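Local coordinates for Non-structural polyprotein (Sindbis virus, PDB 4GUA) that cleaves the alphavirus non-structural polyprotein through its nsP2 cysteine protease, here still joined to the macro and zinc-binding domains of nsP3, at residues Asn363-Pro371 / Phe387-Gly395. Sequence-based numbering, arbitrary orientation.
Sequences NAANPLGRP and FTDSATETG. With SO4 (sulfate ion), chain H.
Gly369 and Ala391 bring their backbones together, CA to CA 3.9 Å, where a type I beta turn from Asn366 to Gly369 lies against the irregular loop 387-395. This is a surface contact of the macro domain: the turn follows the central strand 360-364, and the loop leads from helix 375-382 to the outermost strand 397-402. Gly369, with a positive phi and no side chain, is where the two backbones lie nearest.

The hydroxyl OG of Ser390 donates to the carbonyl O of Gly369 over 2.6 Å. It meets the carbonyl at a C=O...OG angle of 117° and is tilted 16° from its plane. That same Gly369 O also approaches the rim of the Phe387 ring, close to in plane, with CD2 nearest. With chi1 at -72°, Phe387 places its CG anti to the carbonyl carbon, which puts the ring beside Gly369 O and Pro371. Its CD2 lies 4.2 Å from Pro371 CD, and the two side chains pass one another, running in opposite senses. His409 meets Phe387 edge-to-face, linking this loop to strand 405-410.

Further along, Thr392 N makes a weak bond to Pro367 O (3.4 Å), supplemented by a CA-H...O contact from Pro367 CA to Thr392 O at 3.3 Å. The Thr392 hydroxyl has its own partner in Thr396. Within the turn, Asn366 ND2 donates to Arg370 O, while Asn366 OD1 receives weak bonds from Leu368 N and Arg370 N, bracing the backbone on both sides of Gly369. At the far end Pro367 and Thr394 run side by side, with CG of Pro367 3.4 Å from OG1 of Thr394. The sulfate, probably from the crystallisation liquor, is also held by His418 and accepts the Thr394 OG1 hydrogen on its O3 at 2.6 Å.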
# COMPACT_ATOMS: atom_id res chain seq x y z
N ASN A 363 -20.17 19.75 -0.58
CA ASN A 363 -20.89 20.56 0.38
C ASN A 363 -20.30 20.39 1.78
O ASN A 363 -19.90 19.29 2.16
CB ASN A 363 -22.37 20.16 0.39
CG ASN A 363 -23.19 20.97 1.38
OD1 ASN A 363 -22.92 22.15 1.60
ND2 ASN A 363 -24.18 20.33 1.99
N ALA A 364 -20.27 21.48 2.54
CA ALA A 364 -19.92 21.37 3.95
C ALA A 364 -21.25 21.16 4.66
O ALA A 364 -22.04 22.09 4.83
CB ALA A 364 -19.24 22.63 4.44
N ALA A 365 -21.45 19.92 5.10
CA ALA A 365 -22.77 19.45 5.45
C ALA A 365 -22.94 19.31 6.95
O ALA A 365 -22.00 19.56 7.71
CB ALA A 365 -23.01 18.11 4.79
N ASN A 366 -24.14 18.92 7.35
CA ASN A 366 -24.41 18.54 8.73
C ASN A 366 -24.98 17.13 8.73
O ASN A 366 -25.48 16.66 7.71
CB ASN A 366 -25.38 19.51 9.39
CG ASN A 366 -26.72 19.57 8.70
OD1 ASN A 366 -27.47 18.60 8.70
ND2 ASN A 366 -27.03 20.71 8.10
N PRO A 367 -24.91 16.44 9.88
CA PRO A 367 -25.29 15.03 10.01
C PRO A 367 -26.72 14.73 9.55
O PRO A 367 -26.98 13.60 9.14
CB PRO A 367 -25.16 14.77 11.50
CG PRO A 367 -24.19 15.77 11.98
CD PRO A 367 -24.44 16.99 11.16
N LEU A 368 -27.61 15.71 9.64
CA LEU A 368 -29.02 15.49 9.32
C LEU A 368 -29.32 15.63 7.83
O LEU A 368 -30.43 15.31 7.38
CB LEU A 368 -29.89 16.49 10.09
CG LEU A 368 -29.93 16.34 11.61
CD1 LEU A 368 -30.82 17.41 12.22
CD2 LEU A 368 -30.43 14.96 12.00
N GLY A 369 -28.34 16.11 7.08
CA GLY A 369 -28.48 16.27 5.64
C GLY A 369 -29.50 17.34 5.30
O GLY A 369 -30.13 17.29 4.25
N ARG A 370 -29.66 18.31 6.20
CA ARG A 370 -30.59 19.42 6.00
C ARG A 370 -29.86 20.66 5.48
O ARG A 370 -28.67 20.84 5.74
CB ARG A 370 -31.30 19.76 7.30
CG ARG A 370 -32.18 18.65 7.85
CD ARG A 370 -33.06 19.16 8.97
NE ARG A 370 -33.80 18.09 9.64
CZ ARG A 370 -34.36 18.20 10.84
NH1 ARG A 370 -34.26 19.33 11.53
NH2 ARG A 370 -35.01 17.17 11.36
N PRO A 371 -30.57 21.53 4.74
CA PRO A 371 -29.97 22.80 4.32
C PRO A 371 -29.58 23.67 5.52
O PRO A 371 -30.24 23.60 6.55
CB PRO A 371 -31.10 23.47 3.53
CG PRO A 371 -32.00 22.36 3.11
CD PRO A 371 -31.93 21.35 4.20
N PHE A 387 -30.47 17.08 -1.85
CA PHE A 387 -30.81 17.02 -0.43
C PHE A 387 -31.99 16.08 -0.14
O PHE A 387 -32.53 16.08 0.97
CB PHE A 387 -31.10 18.42 0.12
CG PHE A 387 -29.87 19.27 0.26
CD1 PHE A 387 -29.29 19.86 -0.84
CD2 PHE A 387 -29.31 19.48 1.51
CE1 PHE A 387 -28.17 20.64 -0.71
CE2 PHE A 387 -28.19 20.26 1.64
CZ PHE A 387 -27.61 20.84 0.54
N THR A 388 -32.40 15.33 -1.16
CA THR A 388 -33.46 14.33 -0.99
C THR A 388 -33.08 13.33 0.11
O THR A 388 -33.76 13.26 1.13
CB THR A 388 -33.74 13.58 -2.30
OG1 THR A 388 -34.15 14.52 -3.30
CG2 THR A 388 -34.85 12.55 -2.10
N ASP A 389 -32.03 12.54 -0.11
CA ASP A 389 -31.40 11.84 1.01
C ASP A 389 -29.92 12.21 1.07
O ASP A 389 -29.10 11.62 0.36
CB ASP A 389 -31.56 10.33 0.79
CG ASP A 389 -31.64 9.55 2.09
OD1 ASP A 389 -31.17 10.05 3.14
OD2 ASP A 389 -32.16 8.42 2.05
N SER A 390 -29.57 13.18 1.91
CA SER A 390 -28.18 13.60 2.09
C SER A 390 -27.56 13.20 3.44
O SER A 390 -26.38 13.45 3.69
CB SER A 390 -28.06 15.12 1.90
OG SER A 390 -29.19 15.79 2.41
N ALA A 391 -28.35 12.59 4.32
CA ALA A 391 -27.92 12.41 5.71
C ALA A 391 -26.78 11.41 5.80
O ALA A 391 -26.84 10.32 5.23
CB ALA A 391 -29.08 11.98 6.59
N THR A 392 -25.74 11.79 6.53
CA THR A 392 -24.57 10.94 6.69
C THR A 392 -23.91 11.30 8.02
O THR A 392 -24.04 12.43 8.49
CB THR A 392 -23.60 11.14 5.51
OG1 THR A 392 -22.73 10.01 5.40
CG2 THR A 392 -22.79 12.42 5.67
N GLU A 393 -23.20 10.36 8.63
CA GLU A 393 -22.65 10.58 9.97
C GLU A 393 -21.45 11.52 9.93
O GLU A 393 -20.73 11.60 8.94
CB GLU A 393 -22.23 9.25 10.60
CG GLU A 393 -23.37 8.26 10.74
CD GLU A 393 -22.99 7.02 11.53
OE1 GLU A 393 -21.79 6.86 11.84
OE2 GLU A 393 -23.88 6.20 11.82
N THR A 394 -21.21 12.22 11.04
CA THR A 394 -20.05 13.09 11.15
C THR A 394 -18.77 12.30 10.89
O THR A 394 -18.61 11.19 11.39
CB THR A 394 -19.98 13.74 12.54
OG1 THR A 394 -21.12 14.59 12.73
CG2 THR A 394 -18.71 14.56 12.70
N GLY A 395 -17.87 12.87 10.10
CA GLY A 395 -16.64 12.19 9.76
C GLY A 395 -16.76 11.31 8.52
O GLY A 395 -15.86 10.53 8.23
S SO4 H . -22.12 14.29 16.15
O1 SO4 H . -23.26 14.58 17.01
O2 SO4 H . -21.36 13.17 16.71
O3 SO4 H . -22.60 13.93 14.81
O4 SO4 H . -21.26 15.48 16.07